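Local coordinates for protein myosin-2 (Saccharomyces cerevisiae, PDB 6IXO) that carries organelles and other cargo along actin cables as a class V myosin heavy chain, the part described here being its globular cargo-binding tail domain, at residues A[100-105]-A[217-222]; A[177-182]-A[243-248]; A[222-227]-A[382-387]. All coordinates share one frame; numbering follows the deposited sequence. Where two conformers were deposited one is given.

Contact 1: residues A[100-105]-A[217-222]; sequences SGVFWL and KSFHIE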
loop_
_atom_site.group_PDB
_atom_site.type_symbol
_atom_site.label_atom_id
_atom_site.label_comp_id
_atom_site.label_asym_id
_atom_site.label_seq_id
_atom_site.Cartn_x
_atom_site.Cartn_y
_atom_site.Cartn_z
ATOM N N SER A 100 -9.883 -3.881 -2.123
ATOM C CA SER A 100 -10.562 -2.638 -2.539
ATOM C C SER A 100 -9.566 -1.522 -2.690
ATOM O O SER A 100 -9.687 -0.689 -3.571
ATOM C CB SER A 100 -11.657 -2.249 -1.570
ATOM O OG SER A 100 -12.683 -3.232 -1.602
ATOM N N GLY A 101 -8.551 -1.492 -1.833
ATOM C CA GLY A 101 -7.566 -0.426 -1.969
ATOM C C GLY A 101 -6.758 -0.544 -3.244
ATOM O O GLY A 101 -6.463 0.441 -3.906
ATOM N N VAL A 102 -6.359 -1.755 -3.595
ATOM C CA VAL A 102 -5.548 -1.917 -4.801
ATOM C C VAL A 102 -6.401 -1.572 -6.041
ATOM O O VAL A 102 -5.934 -0.926 -7.000
ATOM C CB VAL A 102 -5.001 -3.363 -4.906
ATOM C CG1 VAL A 102 -4.240 -3.562 -6.218
ATOM C CG2 VAL A 102 -4.049 -3.675 -3.650
ATOM N N PHE A 103 -7.645 -2.014 -5.981
ATOM C CA PHE A 103 -8.637 -1.720 -7.019
ATOM C C PHE A 103 -8.682 -0.220 -7.280
ATOM O O PHE A 103 -8.584 0.241 -8.435
ATOM C CB PHE A 103 -10.013 -2.233 -6.560
ATOM C CG PHE A 103 -11.132 -1.927 -7.542
ATOM C CD1 PHE A 103 -11.374 -2.777 -8.616
ATOM C CD2 PHE A 103 -11.956 -0.825 -7.337
ATOM C CE1 PHE A 103 -12.416 -2.503 -9.525
ATOM C CE2 PHE A 103 -13.035 -0.564 -8.238
ATOM C CZ PHE A 103 -13.241 -1.415 -9.312
ATOM N N TRP A 104 -8.853 0.565 -6.214
ATOM C CA TRP A 104 -8.968 2.011 -6.398
ATOM C C TRP A 104 -7.643 2.637 -6.820
ATOM O O TRP A 104 -7.635 3.576 -7.602
ATOM C CB TRP A 104 -9.534 2.690 -5.132
ATOM C CG TRP A 104 -11.002 2.506 -5.112
ATOM C CD1 TRP A 104 -11.730 1.737 -4.271
ATOM C CD2 TRP A 104 -11.922 3.032 -6.079
ATOM N NE1 TRP A 104 -13.049 1.766 -4.617
ATOM C CE2 TRP A 104 -13.199 2.546 -5.739
ATOM C CE3 TRP A 104 -11.785 3.861 -7.194
ATOM C CZ2 TRP A 104 -14.335 2.871 -6.466
ATOM C CZ3 TRP A 104 -12.928 4.165 -7.945
ATOM C CH2 TRP A 104 -14.178 3.679 -7.566
ATOM N N LEU A 105 -6.519 2.120 -6.325
ATOM C CA LEU A 105 -5.228 2.591 -6.830
ATOM C C LEU A 105 -5.123 2.378 -8.341
ATOM O O LEU A 105 -4.618 3.247 -9.072
ATOM C CB LEU A 105 -4.066 1.861 -6.105
ATOM C CG LEU A 105 -3.875 2.284 -4.615
ATOM C CD1 LEU A 105 -2.812 1.364 -3.923
ATOM C CD2 LEU A 105 -3.464 3.750 -4.509
ATOM N N LYS A 217 -0.605 -8.304 -8.251
ATOM C CA LYS A 217 -0.324 -9.079 -9.464
ATOM C C LYS A 217 -1.551 -9.205 -10.396
ATOM O O LYS A 217 -1.482 -8.950 -11.631
ATOM C CB LYS A 217 0.195 -10.477 -9.064
ATOM C CG LYS A 217 0.657 -11.284 -10.256
ATOM C CD LYS A 217 1.647 -12.382 -9.880
ATOM C CE LYS A 217 2.257 -12.986 -11.163
ATOM N NZ LYS A 217 3.449 -13.847 -10.889
ATOM N N SER A 218 -2.679 -9.602 -9.809
ATOM C CA SER A 218 -3.868 -9.887 -10.609
ATOM C C SER A 218 -4.432 -8.608 -11.171
ATOM O O SER A 218 -5.028 -8.632 -12.261
ATOM C CB SER A 218 -4.955 -10.594 -9.811
ATOM O OG SER A 218 -4.543 -11.890 -9.400
ATOM N N PHE A 219 -4.273 -7.501 -10.435
ATOM C CA PHE A 219 -4.869 -6.236 -10.888
ATOM C C PHE A 219 -3.902 -5.439 -11.743
ATOM O O PHE A 219 -4.128 -4.246 -11.968
ATOM C CB PHE A 219 -5.343 -5.360 -9.711
ATOM C CG PHE A 219 -6.485 -5.954 -8.931
ATOM C CD1 PHE A 219 -7.054 -7.171 -9.312
ATOM C CD2 PHE A 219 -6.969 -5.315 -7.782
ATOM C CE1 PHE A 219 -8.089 -7.750 -8.580
ATOM C CE2 PHE A 219 -8.002 -5.879 -7.050
ATOM C CZ PHE A 219 -8.566 -7.108 -7.453
ATOM N N HIS A 220 -2.830 -6.099 -12.193
ATOM C CA HIS A 220 -1.856 -5.516 -13.110
ATOM C C HIS A 220 -1.213 -4.255 -12.548
ATOM O O HIS A 220 -1.033 -3.282 -13.247
ATOM C CB HIS A 220 -2.532 -5.213 -14.469
ATOM C CG HIS A 220 -3.320 -6.368 -15.004
ATOM N ND1 HIS A 220 -2.719 -7.512 -15.485
ATOM C CD2 HIS A 220 -4.654 -6.569 -15.105
ATOM C CE1 HIS A 220 -3.652 -8.359 -15.880
ATOM N NE2 HIS A 220 -4.834 -7.814 -15.661
ATOM N N ILE A 221 -0.861 -4.276 -11.278
ATOM C CA ILE A 221 -0.222 -3.119 -10.666
ATOM C C ILE A 221 1.264 -3.177 -10.914
ATOM O O ILE A 221 1.874 -4.235 -10.778
ATOM C CB ILE A 221 -0.450 -3.062 -9.138
ATOM C CG1 ILE A 221 -1.936 -2.960 -8.832
ATOM C CG2 ILE A 221 0.285 -1.857 -8.539
ATOM C CD1 ILE A 221 -2.565 -1.723 -9.425
ATOM N N GLU A 222 1.849 -2.034 -11.234
ATOM C CA GLU A 222 3.284 -1.934 -11.502
ATOM C C GLU A 222 4.147 -2.440 -10.295
ATOM O O GLU A 222 3.894 -2.075 -9.148
ATOM C CB GLU A 222 3.588 -0.470 -11.881
ATOM C CG GLU A 222 2.987 0.008 -13.288
ATOM C CD GLU A 222 1.525 0.590 -13.262
ATOM O OE1 GLU A 222 1.148 1.320 -14.240
ATOM O OE2 GLU A 222 0.735 0.318 -12.314
#
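Val102 reaches from helix 97-124 into the notch between Phe219 and Ile221, and one methyl does most of the touching. With CG1 anti to the backbone N (chi1 176°), that branch leans out to meet Ile221 CG1 at 3.5 Å and Phe219 CD2 at 3.6 Å. Its approach to the ring is oblique. The same ring presents an edge to the next residue of the helix, Phe103: the backbone N of Phe103 lies near the ring plane, 3.8 Å from Phe219 CD2, and Phe103 CB stands 4.2 Å from Phe219 CE2. The Phe103 ring itself turns elsewhere, meeting Phe35, while Val37 packs on Phe219 and Trp162 of helix 134-180 on Val102. All four touching residues are buried, and the side-chain contacts between the segments are apolar. Shrinking Phe219 to an alanine would probably leave Val102 CG1 and Phe103 CB without their shared aromatic partner and open a gap beside helix 97-124. Phe219 is the first residue past helix 202-218, and His220, at positive phi, is the C-prime residue there: Ile221 N bonds to Met216 O, and His220 N bonds to Lys217 O at 3.2 Å. This Schellman motif, with Ile221 also packed on Met216, ends helix 202-218 and sets Phe219 and Ile221 on Val102 of helix 97-124, within the all-helical cargo-binding domain.

Contact 2: residues A[177-182]-A[243-248]; sequences AVVISE and NELIMK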
loop_
_atom_site.group_PDB
_atom_site.type_symbol
_atom_site.label_atom_id
_atom_site.label_comp_id
_atom_site.label_asym_id
_atom_site.label_seq_id
_atom_site.Cartn_x
_atom_site.Cartn_y
_atom_site.Cartn_z
ATOM N N ALA A 177 1.334 -12.036 16.479
ATOM C CA ALA A 177 1.848 -13.110 15.618
ATOM C C ALA A 177 3.369 -13.283 15.738
ATOM O O ALA A 177 3.872 -14.404 15.851
ATOM C CB ALA A 177 1.466 -12.813 14.163
ATOM N N VAL A 178 4.108 -12.180 15.684
ATOM C CA VAL A 178 5.573 -12.251 15.693
ATOM C C VAL A 178 6.129 -12.462 17.104
ATOM O O VAL A 178 6.964 -13.323 17.322
ATOM C CB VAL A 178 6.177 -10.978 15.073
ATOM C CG1 VAL A 178 7.689 -10.923 15.226
ATOM C CG2 VAL A 178 5.776 -10.871 13.556
ATOM N N VAL A 179 5.640 -11.657 18.055
ATOM C CA VAL A 179 6.256 -11.572 19.387
ATOM C C VAL A 179 5.693 -12.591 20.363
ATOM O O VAL A 179 6.416 -13.185 21.149
ATOM C CB VAL A 179 6.088 -10.130 19.949
ATOM C CG1 VAL A 179 6.675 -10.014 21.347
ATOM C CG2 VAL A 179 6.805 -9.133 19.022
ATOM N N ILE A 180 4.391 -12.788 20.324
ATOM C CA ILE A 180 3.714 -13.556 21.365
ATOM C C ILE A 180 3.371 -14.994 20.942
ATOM O O ILE A 180 3.594 -15.917 21.713
ATOM C CB ILE A 180 2.382 -12.848 21.809
ATOM C CG1 ILE A 180 2.665 -11.439 22.331
ATOM C CG2 ILE A 180 1.642 -13.696 22.874
ATOM C CD1 ILE A 180 3.480 -11.428 23.651
ATOM N N SER A 181 2.782 -15.181 19.751
ATOM C CA SER A 181 2.308 -16.523 19.339
ATOM C C SER A 181 3.471 -17.509 19.247
ATOM O O SER A 181 4.566 -17.170 18.795
ATOM C CB SER A 181 1.574 -16.512 17.987
ATOM O OG SER A 181 2.500 -16.499 16.908
ATOM N N GLU A 182 3.222 -18.735 19.688
ATOM C CA GLU A 182 4.275 -19.725 19.708
ATOM C C GLU A 182 4.284 -20.502 18.423
ATOM O O GLU A 182 3.338 -21.214 18.101
ATOM C CB GLU A 182 4.113 -20.658 20.909
ATOM C CG GLU A 182 4.377 -19.954 22.220
ATOM C CD GLU A 182 4.406 -20.910 23.388
ATOM O OE1 GLU A 182 3.338 -21.473 23.717
ATOM O OE2 GLU A 182 5.503 -21.128 23.951
ATOM N N ASN A 243 10.085 -2.926 19.369
ATOM C CA ASN A 243 9.792 -2.072 20.496
ATOM C C ASN A 243 9.064 -2.869 21.563
ATOM O O ASN A 243 9.314 -2.683 22.737
ATOM C CB ASN A 243 8.965 -0.860 20.072
ATOM C CG ASN A 243 9.769 0.131 19.205
ATOM O OD1 ASN A 243 11.005 0.053 19.128
ATOM N ND2 ASN A 243 9.072 1.092 18.603
ATOM N N GLU A 244 8.176 -3.769 21.168
ATOM C CA GLU A 244 7.485 -4.583 22.179
ATOM C C GLU A 244 8.467 -5.526 22.835
ATOM O O GLU A 244 8.446 -5.720 24.069
ATOM C CB GLU A 244 6.333 -5.386 21.564
ATOM C CG GLU A 244 5.135 -4.491 21.135
ATOM C CD GLU A 244 4.467 -3.816 22.320
ATOM O OE1 GLU A 244 4.420 -4.408 23.435
ATOM O OE2 GLU A 244 3.994 -2.676 22.150
ATOM N N LEU A 245 9.314 -6.141 22.017
ATOM C CA LEU A 245 10.262 -7.085 22.554
ATOM C C LEU A 245 11.190 -6.425 23.557
ATOM O O LEU A 245 11.477 -6.974 24.615
ATOM C CB LEU A 245 11.085 -7.711 21.422
ATOM C CG LEU A 245 10.374 -8.800 20.661
ATOM C CD1 LEU A 245 11.069 -8.991 19.253
ATOM C CD2 LEU A 245 10.447 -10.107 21.453
ATOM N N ILE A 246 11.675 -5.230 23.242
ATOM C CA ILE A 246 12.750 -4.696 24.081
ATOM C C ILE A 246 12.240 -4.222 25.465
ATOM O O ILE A 246 13.035 -4.038 26.413
ATOM C CB ILE A 246 13.497 -3.526 23.361
ATOM C CG1 ILE A 246 14.881 -3.343 24.021
ATOM C CG2 ILE A 246 12.613 -2.226 23.292
ATOM C CD1 ILE A 246 15.837 -2.473 23.285
ATOM N N MET A 247 10.928 -4.026 25.589
ATOM C CA MET A 247 10.358 -3.665 26.917
ATOM C C MET A 247 10.132 -4.864 27.840
ATOM O O MET A 247 9.853 -4.700 29.018
ATOM C CB MET A 247 9.021 -2.947 26.729
ATOM C CG MET A 247 9.137 -1.627 25.992
ATOM S SD MET A 247 7.601 -0.653 26.048
ATOM C CE MET A 247 6.601 -1.575 24.876
ATOM N N LYS A 248 10.202 -6.086 27.309
ATOM C CA LYS A 248 9.735 -7.214 28.102
ATOM C C LYS A 248 10.835 -7.694 29.045
ATOM O O LYS A 248 11.946 -7.975 28.621
ATOM C CB LYS A 248 9.254 -8.356 27.195
ATOM C CG LYS A 248 7.934 -7.936 26.474
ATOM C CD LYS A 248 7.392 -9.060 25.606
ATOM C CE LYS A 248 6.128 -8.582 24.862
ATOM N NZ LYS A 248 4.958 -8.460 25.771
#
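Val179, near the C-terminal end of helix 134-180, plants both its methyls against the last turn of helix 223-247, and this is where the contact is close. CG1 sits 3.8 Å from Leu245 CD2, and CG2 lies 3.9 Å from Leu245 CG, so the forked end of the valine is matched by the branch point and one methyl of the leucine. The two side chains run antiparallel, alongside each other, instead of meeting end-on. Both residues are buried. The contact joins the C-terminal ends of the two helices within the all-helical globular tail domain, beside helix 254-273, whose Leu260 covers Leu245 and whose Arg256 NH1 donates to Ile180 O.

Toward the solvent the packing changes character. Lys248, at the end of its segment, runs extended from CB to CE, which carries CE to 3.8 Å from Val179 CG1. The bend at chi4 (-73°) then sets NZ beside Ile180, whose side chain the lysine crosses at about a right angle: CE is 4.1 Å and NZ 3.9 Å from Ile180 CD1. These distances describe van der Waals contact with a methyl, not a polar bond. Ile180 and Lys248 are both partly exposed, and the buried surface of 182 Å² summed over both segments is modest.

The backbone nearby is secured separately, Ser181 OG donating to Ala177 O at 2.7 Å.

Chemically, then, Lys248 plays two parts: its methylenes extend the valine-leucine cluster outward, while its charge is probably stabilised in part by a cation-pi contact with Phe251. The absence of a polar bond between the segments implies that they are held mainly by hydrophobic and van der Waals contact.

Contact 3: residues A[222-227]-A[382-387]; sequences ENEVFH and SLIKTR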
loop_
_atom_site.group_PDB
_atom_site.type_symbol
_atom_site.label_atom_id
_atom_site.label_comp_id
_atom_site.label_asym_id
_atom_site.label_seq_id
_atom_site.Cartn_x
_atom_site.Cartn_y
_atom_site.Cartn_z
ATOM N N GLU A 222 1.849 -2.034 -11.234
ATOM C CA GLU A 222 3.284 -1.934 -11.502
ATOM C C GLU A 222 4.147 -2.440 -10.295
ATOM O O GLU A 222 3.894 -2.075 -9.148
ATOM C CB GLU A 222 3.588 -0.470 -11.881
ATOM C CG GLU A 222 2.987 0.008 -13.288
ATOM C CD GLU A 222 1.525 0.590 -13.262
ATOM O OE1 GLU A 222 1.148 1.320 -14.240
ATOM O OE2 GLU A 222 0.735 0.318 -12.314
ATOM N N ASN A 223 5.141 -3.298 -10.567
ATOM C CA ASN A 223 5.927 -3.937 -9.506
ATOM C C ASN A 223 6.616 -2.958 -8.546
ATOM O O ASN A 223 6.824 -3.283 -7.371
ATOM C CB ASN A 223 6.983 -4.878 -10.113
ATOM C CG ASN A 223 6.425 -6.263 -10.439
ATOM O OD1 ASN A 223 5.334 -6.635 -9.988
ATOM N ND2 ASN A 223 7.180 -7.041 -11.223
ATOM N N GLU A 224 6.987 -1.776 -9.026
ATOM C CA GLU A 224 7.570 -0.759 -8.129
ATOM C C GLU A 224 6.640 -0.406 -6.981
ATOM O O GLU A 224 7.074 -0.078 -5.882
ATOM C CB GLU A 224 7.882 0.526 -8.905
ATOM C CG GLU A 224 8.999 0.377 -9.889
ATOM C CD GLU A 224 8.542 -0.063 -11.288
ATOM O OE1 GLU A 224 7.367 -0.468 -11.490
ATOM O OE2 GLU A 224 9.387 0.005 -12.196
ATOM N N VAL A 225 5.350 -0.445 -7.247
ATOM C CA VAL A 225 4.392 -0.053 -6.241
ATOM C C VAL A 225 4.287 -1.148 -5.175
ATOM O O VAL A 225 4.212 -0.886 -3.957
ATOM C CB VAL A 225 3.020 0.195 -6.878
ATOM C CG1 VAL A 225 1.965 0.353 -5.797
ATOM C CG2 VAL A 225 3.065 1.450 -7.817
ATOM N N PHE A 226 4.269 -2.384 -5.643
ATOM C CA PHE A 226 4.313 -3.525 -4.730
ATOM C C PHE A 226 5.546 -3.439 -3.812
ATOM O O PHE A 226 5.463 -3.619 -2.570
ATOM C CB PHE A 226 4.322 -4.833 -5.534
ATOM C CG PHE A 226 4.616 -6.065 -4.647
ATOM C CD1 PHE A 226 3.651 -6.535 -3.791
ATOM C CD2 PHE A 226 5.815 -6.703 -4.726
ATOM C CE1 PHE A 226 3.884 -7.675 -2.946
ATOM C CE2 PHE A 226 6.092 -7.848 -3.904
ATOM C CZ PHE A 226 5.113 -8.328 -3.012
ATOM N N HIS A 227 6.708 -3.181 -4.420
ATOM C CA HIS A 227 7.944 -3.053 -3.645
ATOM C C HIS A 227 7.812 -1.982 -2.568
ATOM O O HIS A 227 8.218 -2.181 -1.428
ATOM C CB HIS A 227 9.152 -2.728 -4.544
ATOM C CG HIS A 227 10.451 -2.718 -3.799
ATOM N ND1 HIS A 227 10.984 -1.571 -3.243
ATOM C CD2 HIS A 227 11.293 -3.723 -3.459
ATOM C CE1 HIS A 227 12.105 -1.872 -2.607
ATOM N NE2 HIS A 227 12.313 -3.171 -2.723
ATOM N N SER A 382 3.854 7.966 -8.553
ATOM C CA SER A 382 4.248 9.272 -9.083
ATOM C C SER A 382 5.686 9.200 -9.638
ATOM O O SER A 382 6.161 10.143 -10.304
ATOM C CB SER A 382 4.145 10.354 -8.002
ATOM O OG SER A 382 5.255 10.254 -7.107
ATOM N N LEU A 383 6.369 8.089 -9.352
ATOM C CA LEU A 383 7.771 7.942 -9.715
ATOM C C LEU A 383 7.943 7.182 -11.024
ATOM O O LEU A 383 9.057 7.019 -11.505
ATOM C CB LEU A 383 8.557 7.204 -8.614
ATOM C CG LEU A 383 8.489 7.837 -7.228
ATOM C CD1 LEU A 383 9.292 6.932 -6.262
ATOM C CD2 LEU A 383 9.030 9.236 -7.222
ATOM N N ILE A 384 6.852 6.669 -11.573
ATOM C CA ILE A 384 6.987 5.880 -12.785
ATOM C C ILE A 384 6.128 6.465 -13.916
ATOM O O ILE A 384 5.143 7.195 -13.684
ATOM C CB ILE A 384 6.612 4.415 -12.549
ATOM C CG1 ILE A 384 5.124 4.289 -12.296
ATOM C CG2 ILE A 384 7.369 3.829 -11.318
ATOM C CD1 ILE A 384 4.736 2.878 -11.941
ATOM N N LYS A 385 6.532 6.129 -15.133
ATOM C CA LYS A 385 5.925 6.651 -16.355
ATOM C C LYS A 385 4.486 6.232 -16.379
ATOM O O LYS A 385 4.162 5.123 -15.958
ATOM C CB LYS A 385 6.661 6.121 -17.580
ATOM N N THR A 386 3.607 7.107 -16.846
ATOM C CA THR A 386 2.189 6.772 -16.859
ATOM C C THR A 386 1.835 5.779 -17.942
ATOM O O THR A 386 2.608 5.537 -18.886
ATOM C CB THR A 386 1.298 8.025 -17.021
ATOM O OG1 THR A 386 1.622 8.720 -18.236
ATOM C CG2 THR A 386 1.515 8.950 -15.864
ATOM N N ARG A 387 0.647 5.207 -17.777
ATOM C CA ARG A 387 0.096 4.241 -18.716
ATOM C C ARG A 387 -0.127 4.890 -20.107
ATOM O O ARG A 387 -0.961 5.792 -20.262
ATOM C CB ARG A 387 -1.205 3.654 -18.127
ATOM C CG ARG A 387 -1.026 3.104 -16.669
ATOM C CD ARG A 387 -2.332 2.493 -16.059
ATOM N NE ARG A 387 -1.995 1.629 -14.911
ATOM C CZ ARG A 387 -2.852 1.111 -14.022
ATOM N NH1 ARG A 387 -4.159 1.364 -14.086
ATOM N NH2 ARG A 387 -2.381 0.339 -13.032
HETATM O O HOH W 1 1.645 3.832 -14.320
#
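Glu222 joins the N-terminal end of helix 223-247 to the loop 382-387 through a side-on, bidentate salt bridge with Arg387, and it stands at the helix N-cap position. The loop belongs to the long connection between helix 336-350 and helix 403-415, so the bridge fastens a late part of the chain onto the helical body of the tail domain.

From its backbone outward, Glu222 first makes an apolar contact: Ile384 CD1 lies 3.5 Å from Glu222 CB and 3.6 Å from Glu222 CG. A bend at chi2 then turns the carboxylate toward the arginine. Arg387 NE donates to Glu222 OE1 at 3.2 Å, and Arg387 NH2 donates to Glu222 OE2 at the same distance, one nitrogen for each oxygen. Both oxygens are met on their syn sides, somewhat out of the carboxylate plane, and the N-H...O angles of 168° and 160° show nearly straight bonds. The two bonds together hold carboxylate and guanidinium nearly coplanar, 13° apart, and restrict rotation of either. The other terminal nitrogen, Arg387 NH1, faces helix 97-124, with a weak hydrogen bond to Ala106 O and a long, weak ion pair with Glu110.

Two residues further on, Glu224 touches the loop through its carbon atoms. Its CB, CG and CD all lie 4.1 Å from Ile384 CG2, so the isoleucine sets one branch against each glutamate. Val225, next in sequence, packs on Phe381 and closes the helix turn with its N bonded to Glu222 O.

One water adds a further tie: it donates to Glu222 OE1 at 2.6 Å and, over a longer 3.3 Å, to the backbone oxygen Lys385 O.

Overall arrangement
Contacts 1 and 3 are neighbours, their centres 11 Å apart, and Glu222 belongs to both: the chain leaves helix 202-218 through contact 1 and enters helix 223-247 at contact 3. They also touch through Arg387, whose NH2 is 3.9 Å from His220 O, a packing distance. A buried apolar contact thus adjoins a surface contact centred on a salt bridge. Contact 2 stands apart, its centre 32 Å from that of contact 1 and 34 Å from that of contact 3, with nearest atoms about 21 Å and 17 Å away. Helix 223-247 spans the gap, beginning at contact 3 and ending at contact 2. The structure is the apo form of the cargo-binding domain.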